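Local coordinates for protein phosphotransferase ChpT (Brucella abortus, PDB 4QPK), which relays phosphoryl groups as a homodimeric histidine phosphotransferase in the phosphorelay that controls Brucella abortus growth, division and survival inside host cells, at residues Gly63-Gly68 / Ala83-Ser88; Gln112-Asp117 / Arg139-Lys144; Arg179-Val184 / Asp237-Ala242. All blocks are in the same frame, centred on the assembly; numbering follows the deposited sequence.

Contact 1. Residues Gly63-Gly68 / Ala83-Ser88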
loop_
_atom_site.group_PDB
_atom_site.type_symbol
_atom_site.label_atom_id
_atom_site.label_comp_id
_atom_site.label_asym_id
_atom_site.label_seq_id
_atom_site.Cartn_x
_atom_site.Cartn_y
_atom_site.Cartn_z
ATOM N N GLY B 63 -9.363 4.836 -11.620
ATOM C CA GLY B 63 -10.671 5.300 -12.058
ATOM C C GLY B 63 -10.701 5.637 -13.543
ATOM O O GLY B 63 -11.674 5.332 -14.230
ATOM N N ALA B 64 -9.635 6.252 -14.041
ATOM C CA ALA B 64 -9.575 6.623 -15.464
ATOM C C ALA B 64 -9.518 5.390 -16.356
ATOM O O ALA B 64 -10.009 5.413 -17.487
ATOM C CB ALA B 64 -8.383 7.537 -15.749
ATOM N N ILE B 65 -8.896 4.313 -15.873
ATOM C CA ILE B 65 -8.939 3.071 -16.645
ATOM C C ILE B 65 -10.389 2.626 -16.835
ATOM O O ILE B 65 -10.812 2.283 -17.948
ATOM C CB ILE B 65 -8.139 1.955 -15.943
ATOM C CG1 ILE B 65 -6.652 2.298 -15.958
ATOM C CG2 ILE B 65 -8.430 0.596 -16.601
ATOM C CD1 ILE B 65 -5.808 1.429 -15.009
ATOM N N ASN B 66 -11.155 2.651 -15.752
ATOM C CA ASN B 66 -12.562 2.284 -15.815
ATOM C C ASN B 66 -13.350 3.246 -16.720
ATOM O O ASN B 66 -14.202 2.817 -17.500
ATOM C CB ASN B 66 -13.144 2.250 -14.411
ATOM C CG ASN B 66 -12.658 1.048 -13.609
ATOM O OD1 ASN B 66 -12.301 0.021 -14.182
ATOM N ND2 ASN B 66 -12.618 1.185 -12.290
ATOM N N ASN B 67 -13.030 4.537 -16.649
ATOM C CA ASN B 67 -13.661 5.526 -17.546
ATOM C C ASN B 67 -13.377 5.242 -19.012
ATOM O O ASN B 67 -14.257 5.392 -19.873
ATOM C CB ASN B 67 -13.179 6.954 -17.225
ATOM C CG ASN B 67 -13.583 7.425 -15.846
ATOM O OD1 ASN B 67 -14.621 7.024 -15.289
ATOM N ND2 ASN B 67 -12.742 8.260 -15.267
ATOM N N GLY B 68 -12.131 4.874 -19.301
ATOM C CA GLY B 68 -11.715 4.537 -20.654
ATOM C C GLY B 68 -12.503 3.359 -21.180
ATOM O O GLY B 68 -12.941 3.354 -22.339
ATOM N N ALA B 83 -5.953 4.739 -25.757
ATOM C CA ALA B 83 -4.788 5.531 -25.369
ATOM C C ALA B 83 -4.899 5.958 -23.907
ATOM O O ALA B 83 -3.910 5.920 -23.178
ATOM C CB ALA B 83 -4.631 6.744 -26.274
ATOM N N LEU B 84 -6.105 6.348 -23.488
ATOM C CA LEU B 84 -6.374 6.711 -22.100
ATOM C C LEU B 84 -6.120 5.530 -21.149
ATOM O O LEU B 84 -5.512 5.683 -20.088
ATOM C CB LEU B 84 -7.828 7.188 -21.937
ATOM C CG LEU B 84 -8.248 7.497 -20.493
ATOM C CD1 LEU B 84 -7.485 8.702 -19.930
ATOM C CD2 LEU B 84 -9.737 7.716 -20.408
ATOM N N ILE B 85 -6.597 4.351 -21.531
ATOM C CA ILE B 85 -6.406 3.164 -20.702
ATOM C C ILE B 85 -4.906 2.900 -20.573
ATOM O O ILE B 85 -4.400 2.635 -19.474
ATOM C CB ILE B 85 -7.154 1.938 -21.289
ATOM C CG1 ILE B 85 -8.675 2.121 -21.147
ATOM C CG2 ILE B 85 -6.714 0.644 -20.584
ATOM C CD1 ILE B 85 -9.496 1.137 -22.020
ATOM N N LYS B 86 -4.187 3.043 -21.680
ATOM C CA LYS B 86 -2.753 2.787 -21.686
ATOM C C LYS B 86 -1.976 3.758 -20.796
ATOM O O LYS B 86 -1.142 3.341 -19.990
ATOM C CB LYS B 86 -2.219 2.855 -23.127
ATOM C CG LYS B 86 -0.739 2.458 -23.239
ATOM C CD LYS B 86 -0.236 2.513 -24.671
ATOM C CE LYS B 86 1.192 1.983 -24.770
ATOM N NZ LYS B 86 1.690 2.025 -26.169
ATOM N N SER B 87 -2.236 5.054 -20.927
ATOM C CA SER B 87 -1.466 6.000 -20.130
ATOM C C SER B 87 -1.861 5.940 -18.652
ATOM O O SER B 87 -1.029 6.179 -17.777
ATOM C CB SER B 87 -1.608 7.416 -20.683
ATOM O OG SER B 87 -2.951 7.853 -20.649
ATOM N N SER B 88 -3.126 5.623 -18.373
ATOM C CA SER B 88 -3.582 5.561 -16.991
ATOM C C SER B 88 -3.010 4.320 -16.299
ATOM O O SER B 88 -2.661 4.365 -15.115
ATOM C CB SER B 88 -5.099 5.555 -16.930
ATOM O OG SER B 88 -5.623 6.748 -17.535
#

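Contact 2. Residues Gln112-Asp117 / Arg139-Lys144. With PO4 (phosphate ion), chain G.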
loop_
_atom_site.group_PDB
_atom_site.type_symbol
_atom_site.label_atom_id
_atom_site.label_comp_id
_atom_site.label_asym_id
_atom_site.label_seq_id
_atom_site.Cartn_x
_atom_site.Cartn_y
_atom_site.Cartn_z
ATOM N N GLN B 112 20.055 -4.035 2.062
ATOM C CA GLN B 112 20.484 -3.018 1.072
ATOM C C GLN B 112 19.492 -2.768 -0.078
ATOM O O GLN B 112 18.689 -3.638 -0.410
ATOM C CB GLN B 112 21.835 -3.383 0.457
ATOM C CG GLN B 112 22.980 -3.480 1.465
ATOM C CD GLN B 112 24.311 -3.803 0.804
ATOM O OE1 GLN B 112 25.156 -2.925 0.636
ATOM N NE2 GLN B 112 24.496 -5.057 0.426
ATOM N N ILE B 113 19.596 -1.591 -0.696
ATOM C CA ILE B 113 18.897 -1.283 -1.954
ATOM C C ILE B 113 19.897 -0.747 -2.989
ATOM O O ILE B 113 20.806 0.024 -2.661
ATOM C CB ILE B 113 17.743 -0.262 -1.744
ATOM C CG1 ILE B 113 16.625 -0.893 -0.895
ATOM C CG2 ILE B 113 17.152 0.168 -3.081
ATOM C CD1 ILE B 113 15.548 0.105 -0.424
ATOM N N ASP B 114 19.743 -1.204 -4.226
ATOM C CA ASP B 114 20.527 -0.753 -5.367
ATOM C C ASP B 114 19.981 0.601 -5.830
ATOM O O ASP B 114 18.805 0.699 -6.167
ATOM C CB ASP B 114 20.431 -1.812 -6.476
ATOM C CG ASP B 114 21.361 -1.556 -7.652
ATOM O OD1 ASP B 114 21.598 -0.399 -8.019
ATOM O OD2 ASP B 114 21.880 -2.551 -8.206
ATOM N N THR B 115 20.804 1.650 -5.852
ATOM C CA THR B 115 20.281 2.960 -6.278
ATOM C C THR B 115 19.918 2.967 -7.766
ATOM O O THR B 115 19.221 3.874 -8.222
ATOM C CB THR B 115 21.274 4.142 -6.004
ATOM O OG1 THR B 115 22.504 3.941 -6.705
ATOM C CG2 THR B 115 21.547 4.285 -4.500
ATOM N N GLY B 116 20.384 1.976 -8.523
ATOM C CA GLY B 116 19.957 1.837 -9.907
ATOM C C GLY B 116 18.458 1.551 -9.974
ATOM O O GLY B 116 17.743 2.057 -10.840
ATOM N N ASP B 117 17.969 0.724 -9.057
ATOM C CA ASP B 117 16.525 0.459 -8.989
ATOM C C ASP B 117 15.772 1.710 -8.552
ATOM O O ASP B 117 14.674 2.000 -9.043
ATOM C CB ASP B 117 16.232 -0.690 -8.019
ATOM C CG ASP B 117 16.723 -2.028 -8.536
ATOM O OD1 ASP B 117 16.691 -2.243 -9.771
ATOM O OD2 ASP B 117 17.126 -2.871 -7.706
ATOM N N ARG B 139 25.848 4.473 -9.527
ATOM C CA ARG B 139 25.042 3.362 -9.033
ATOM C C ARG B 139 25.748 2.672 -7.855
ATOM O O ARG B 139 26.914 2.295 -7.964
ATOM C CB ARG B 139 24.795 2.365 -10.171
ATOM C CG ARG B 139 23.939 1.174 -9.802
ATOM C CD ARG B 139 23.813 0.232 -10.970
ATOM N NE ARG B 139 22.979 -0.917 -10.642
ATOM C CZ ARG B 139 22.842 -1.972 -11.429
ATOM N NH1 ARG B 139 23.497 -2.015 -12.588
ATOM N NH2 ARG B 139 22.059 -2.972 -11.057
ATOM N N VAL B 140 25.047 2.492 -6.737
ATOM C CA VAL B 140 25.678 1.982 -5.525
ATOM C C VAL B 140 24.681 1.197 -4.665
ATOM O O VAL B 140 23.492 1.499 -4.669
ATOM C CB VAL B 140 26.289 3.154 -4.700
ATOM C CG1 VAL B 140 25.205 4.165 -4.318
ATOM C CG2 VAL B 140 27.001 2.640 -3.468
ATOM N N LEU B 141 25.153 0.171 -3.957
ATOM C CA LEU B 141 24.345 -0.477 -2.932
ATOM C C LEU B 141 24.461 0.277 -1.609
ATOM O O LEU B 141 25.565 0.493 -1.121
ATOM C CB LEU B 141 24.772 -1.941 -2.753
ATOM C CG LEU B 141 24.457 -2.869 -3.925
ATOM C CD1 LEU B 141 25.213 -4.182 -3.777
ATOM C CD2 LEU B 141 22.958 -3.149 -3.914
ATOM N N LEU B 142 23.326 0.684 -1.039
ATOM C CA LEU B 142 23.306 1.435 0.229
ATOM C C LEU B 142 22.323 0.785 1.196
ATOM O O LEU B 142 21.466 0.020 0.758
ATOM C CB LEU B 142 22.924 2.902 -0.013
ATOM C CG LEU B 142 23.920 3.779 -0.782
ATOM C CD1 LEU B 142 23.336 5.158 -1.070
ATOM C CD2 LEU B 142 25.252 3.910 -0.016
ATOM N N PRO B 143 22.444 1.065 2.514
ATOM C CA PRO B 143 21.449 0.514 3.444
ATOM C C PRO B 143 20.043 0.930 3.040
ATOM O O PRO B 143 19.841 2.071 2.607
ATOM C CB PRO B 143 21.852 1.110 4.797
ATOM C CG PRO B 143 23.346 1.319 4.655
ATOM C CD PRO B 143 23.533 1.761 3.223
ATOM N N LYS B 144 19.097 0.006 3.169
ATOM C CA LYS B 144 17.754 0.210 2.621
ATOM C C LYS B 144 17.113 1.502 3.091
ATOM O O LYS B 144 16.516 2.209 2.293
ATOM C CB LYS B 144 16.846 -0.981 2.951
ATOM C CG LYS B 144 16.663 -1.275 4.436
ATOM C CD LYS B 144 15.817 -2.531 4.671
ATOM C CE LYS B 144 15.628 -2.771 6.174
ATOM N NZ LYS B 144 14.940 -4.055 6.475
HETATM P P PO4 G . 21.409 -7.753 1.007
HETATM O O1 PO4 G . 22.890 -7.412 1.012
HETATM O O2 PO4 G . 21.152 -9.007 0.205
HETATM O O3 PO4 G . 21.000 -8.007 2.438
HETATM O O4 PO4 G . 20.608 -6.621 0.429
HETATM O O HOH W 1 25.281 -0.818 2.110
#

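Contact 3. Residues Arg179-Val184 / Asp237-Ala242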
loop_
_atom_site.group_PDB
_atom_site.type_symbol
_atom_site.label_atom_id
_atom_site.label_comp_id
_atom_site.label_asym_id
_atom_site.label_seq_id
_atom_site.Cartn_x
_atom_site.Cartn_y
_atom_site.Cartn_z
ATOM N N ARG B 179 25.771 11.310 0.697
ATOM C CA ARG B 179 25.106 12.598 0.786
ATOM C C ARG B 179 24.093 12.690 -0.359
ATOM O O ARG B 179 24.424 12.382 -1.502
ATOM C CB ARG B 179 26.120 13.753 0.721
ATOM C CG ARG B 179 25.472 15.135 0.676
ATOM C CD ARG B 179 26.486 16.268 0.902
ATOM N NE ARG B 179 27.526 16.316 -0.122
ATOM C CZ ARG B 179 28.782 15.909 0.059
ATOM N NH1 ARG B 179 29.169 15.426 1.235
ATOM N NH2 ARG B 179 29.658 15.993 -0.936
ATOM N N PHE B 180 22.848 13.054 -0.036
ATOM C CA PHE B 180 21.808 13.223 -1.046
ATOM C C PHE B 180 21.485 14.694 -1.212
ATOM O O PHE B 180 21.250 15.392 -0.235
ATOM C CB PHE B 180 20.521 12.460 -0.673
ATOM C CG PHE B 180 20.739 11.019 -0.320
ATOM C CD1 PHE B 180 20.040 10.442 0.742
ATOM C CD2 PHE B 180 21.614 10.224 -1.058
ATOM C CE1 PHE B 180 20.222 9.107 1.074
ATOM C CE2 PHE B 180 21.802 8.891 -0.731
ATOM C CZ PHE B 180 21.099 8.328 0.338
ATOM N N VAL B 181 21.444 15.164 -2.450
ATOM C CA VAL B 181 21.117 16.555 -2.692
ATOM C C VAL B 181 19.954 16.647 -3.662
ATOM O O VAL B 181 20.041 16.187 -4.799
ATOM C CB VAL B 181 22.327 17.331 -3.245
ATOM C CG1 VAL B 181 22.011 18.817 -3.278
ATOM C CG2 VAL B 181 23.565 17.051 -2.375
ATOM N N ILE B 182 18.862 17.241 -3.198
ATOM C CA ILE B 182 17.673 17.417 -4.018
ATOM C C ILE B 182 17.441 18.909 -4.194
ATOM O O ILE B 182 17.175 19.626 -3.222
ATOM C CB ILE B 182 16.435 16.746 -3.379
ATOM C CG1 ILE B 182 16.492 15.230 -3.581
ATOM C CG2 ILE B 182 15.157 17.237 -4.022
ATOM C CD1 ILE B 182 17.428 14.503 -2.637
ATOM N N THR B 183 17.568 19.372 -5.432
ATOM C CA THR B 183 17.461 20.794 -5.736
ATOM C C THR B 183 16.242 21.083 -6.599
ATOM O O THR B 183 16.098 20.520 -7.687
ATOM C CB THR B 183 18.725 21.305 -6.462
ATOM O OG1 THR B 183 19.888 20.962 -5.703
ATOM C CG2 THR B 183 18.653 22.825 -6.616
ATOM N N VAL B 184 15.357 21.945 -6.110
ATOM C CA VAL B 184 14.169 22.302 -6.875
ATOM C C VAL B 184 14.109 23.789 -7.232
ATOM O O VAL B 184 14.520 24.661 -6.460
ATOM C CB VAL B 184 12.865 21.900 -6.137
ATOM C CG1 VAL B 184 12.769 20.377 -6.035
ATOM C CG2 VAL B 184 12.791 22.535 -4.753
ATOM N N ASP B 237 16.220 28.870 -5.560
ATOM C CA ASP B 237 15.948 27.440 -5.400
ATOM C C ASP B 237 15.800 27.022 -3.954
ATOM O O ASP B 237 16.035 27.808 -3.034
ATOM C CB ASP B 237 17.046 26.590 -6.056
ATOM C CG ASP B 237 18.462 26.850 -5.512
ATOM O OD1 ASP B 237 18.637 27.396 -4.407
ATOM O OD2 ASP B 237 19.428 26.497 -6.228
ATOM N N ILE B 238 15.389 25.771 -3.770
ATOM C CA ILE B 238 15.446 25.134 -2.466
ATOM C C ILE B 238 16.264 23.857 -2.591
ATOM O O ILE B 238 16.072 23.072 -3.517
ATOM C CB ILE B 238 14.049 24.805 -1.905
ATOM C CG1 ILE B 238 13.178 26.071 -1.863
ATOM C CG2 ILE B 238 14.192 24.163 -0.526
ATOM C CD1 ILE B 238 11.679 25.810 -1.591
ATOM N N VAL B 239 17.211 23.676 -1.681
ATOM C CA VAL B 239 17.995 22.456 -1.641
ATOM C C VAL B 239 17.650 21.652 -0.394
ATOM O O VAL B 239 17.790 22.132 0.731
ATOM C CB VAL B 239 19.505 22.741 -1.661
ATOM C CG1 VAL B 239 20.290 21.459 -1.519
ATOM C CG2 VAL B 239 19.884 23.469 -2.947
ATOM N N PHE B 240 17.153 20.439 -0.601
ATOM C CA PHE B 240 16.999 19.503 0.501
ATOM C C PHE B 240 18.180 18.560 0.449
ATOM O O PHE B 240 18.383 17.889 -0.556
ATOM C CB PHE B 240 15.680 18.730 0.393
ATOM C CG PHE B 240 14.456 19.604 0.392
ATOM C CD1 PHE B 240 13.848 19.964 1.587
ATOM C CD2 PHE B 240 13.908 20.053 -0.797
ATOM C CE1 PHE B 240 12.708 20.761 1.592
ATOM C CE2 PHE B 240 12.775 20.850 -0.803
ATOM C CZ PHE B 240 12.176 21.206 0.400
ATOM N N SER B 241 18.979 18.518 1.506
ATOM C CA SER B 241 20.139 17.641 1.504
ATOM C C SER B 241 20.173 16.791 2.756
ATOM O O SER B 241 19.634 17.171 3.793
ATOM C CB SER B 241 21.436 18.449 1.383
ATOM O OG SER B 241 21.590 19.304 2.497
ATOM N N ALA B 242 20.784 15.623 2.651
ATOM C CA ALA B 242 20.906 14.739 3.797
ATOM C C ALA B 242 22.270 14.081 3.824
ATOM O O ALA B 242 22.816 13.732 2.778
ATOM C CB ALA B 242 19.799 13.668 3.775
#

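Contact 1. Residues Gly63-Gly68 / Ala83-Ser88
Ala64 and Ser88 meet where the two antiparallel helices of the DHp hairpin run side by side: CB of Ala64 lies 3.4 Å from OG of Ser88, an apolar methyl against a hydroxyl oxygen. The same serine presents its CB to CG1 of Ile65 at 3.7 Å, which fits it between the two neighbouring residues of the facing helix. One turn earlier in the same helix as Ser88, CD2 of Leu84 rests 3.7 Å from the carbonyl O of Ala64 and also touches CA of Gly68. Ile85 supplies the other wall there, its CD1 standing 3.8 Å from C of Gly68. The bare backbone of Gly68 is thus clasped by two branched side chains, and the small residues Ala64, Gly68 and Ser88 are consistent with an axis separation of 8.2 Å, with the N-to-C directions 164° apart.

What positions Ser88 lies in its own helix. With OG beside the backbone N (chi1 -60°), the hydroxyl donates back to Leu84 O over 2.8 Å. Ser88 N binds that carbonyl oxygen from the opposite face of its plane, so one acceptor is gripped twice by one residue.

Farther out, Ile65 and Ile85 turn to the second subunit, packing on its Ala89 and Leu69, while Lys86 forms a salt bridge with Glu73 of that chain; these contacts place the pair in the dimeric four-helix bundle. Across the two segments no hydrogen bond forms. Cohesion here therefore comes from apolar packing and close shape fit, with the buried serine hydroxyl spending its proton on its own helix.

Contact 2. Residues Gln112-Asp117 / Arg139-Lys144
Arg139 holds Asp114 side-on: NE donates to OD1 over 3.0 Å, within 2° of the guanidinium plane and onto the syn lone pair, while NH2 reaches OD2 at 2.9 Å from above the carboxylate plane. The two planes are 30° apart, and the NH2 bond is the more bent of the two. An extended chain carries the guanidinium along to the carboxylate.

Val140 follows with both backbone groups engaged by Thr115. Its N donates to Thr115 OG1 over 2.9 Å, and its O accepts from Thr115 N. The threonine hydroxyl faces this way because OG1 stands between its backbone N and carbonyl carbon (chi1 60°).

Leu141 lays CD2 against CA of Asp114 at 3.7 Å, and its CB meets OE1 of Gln112, an oxygen that also accepts from a water. Gln112 binds a phosphate ion, probably from the crystallisation liquor, through its backbone N and NE2. Leu142 makes the reciprocal strand pair: Ile113 N to Leu142 O is 2.9 Å, nearly straight at the acceptor, and Leu142 N returns a bond to Ile113 O. Pro143 pairs with Gln112 through close backbones alone, and Lys144 places its CB 3.8 Å from CD1 of Ile113, the side chains crossing at about a right angle.

Asp114 is also the N-cap of helix 115-126, OD1 taking Gly116 N at 2.7 Å. One carboxylate thus caps a helix and pairs with an arginine, and both partners would be expected to stabilise its negative charge where this two-stranded antiparallel pair passes into the helix.

Contact 3. Residues Arg179-Val184 / Asp237-Ala242
Phe240 N donates to Ile182 O over 2.7 Å, the shortest polar bond between the strands, with the donor in the carbonyl plane. The pair is reciprocal, since Ile182 N reaches Phe240 O. Ile182 O and Phe240 O remain 3.4 Å apart as non-bonded acceptors. The same exchange recurs at Phe180 with Ala242 and at Val184 with Ile238, giving six backbone bonds with N-H...O angles of 153° to 171°. Between these hydrogen-bonded pairs, Val181-Ser241 and Thr183-Val239 are non-hydrogen-bonded; there CA groups approach carbonyls instead, as where CA of Ser241 lies 3.1 Å from O of Phe180.

Side chains alternate between two faces. On that of Val181, Thr183, Val239 and Ser241, the valines touch diagonally, CG1 to CG1 at 3.6 Å, each CG1 lying anti to the backbone N of its own residue. The other branch of Val239, CG2, stands 3.7 Å from OG1 of Thr183. Just before the second strand begins, Asp237 OD2 passes 3.8 Å from Thr183 CG2, but its charge is answered by Lys185 in a salt bridge.

The face of Phe180, Ile182, Val184, Ile238, Phe240 and Ala242 is buried. CG2 of Val184 meets CB of Ile238 at 3.9 Å and lies at the edge of the Phe240 ring, near its plane, 4.3 Å from CE2. Helix 144-160 covers this face, with Leu150 on Phe180, Leu154 on Ile182 and Ile156 on Phe240.

Strand 166-173 flanks one side of the pair and strand 229-233 the other, placing it in the interior of a mixed sheet backed by helices, the alpha/beta sandwich of a domain resembling the catalytic and ATP-binding domain of histidine kinases but lacking regions needed for ATP binding.

How the contacts relate
Contact 1 belongs to the helical DHp hairpin, whereas contacts 2 and 3 lie in the C-terminal domain, and the distances reflect that division. The centre of contact 1 is 33 Å from that of contact 2 and 34 Å from that of contact 3, with nearest atoms about 18 and 23 Å apart. Contacts 2 and 3, whose centres are 19 Å apart, touch directly: Leu142 CD1 packs on Phe180 CE2 at 4.0 Å, joining the small strand pair to the large sheet. All three follow in series along the chain. The phosphorylatable His56, unmodified here, shares helix 43-74 with contact 1, and a bound sodium ion lies about 10 Å from the Ser88 side chain.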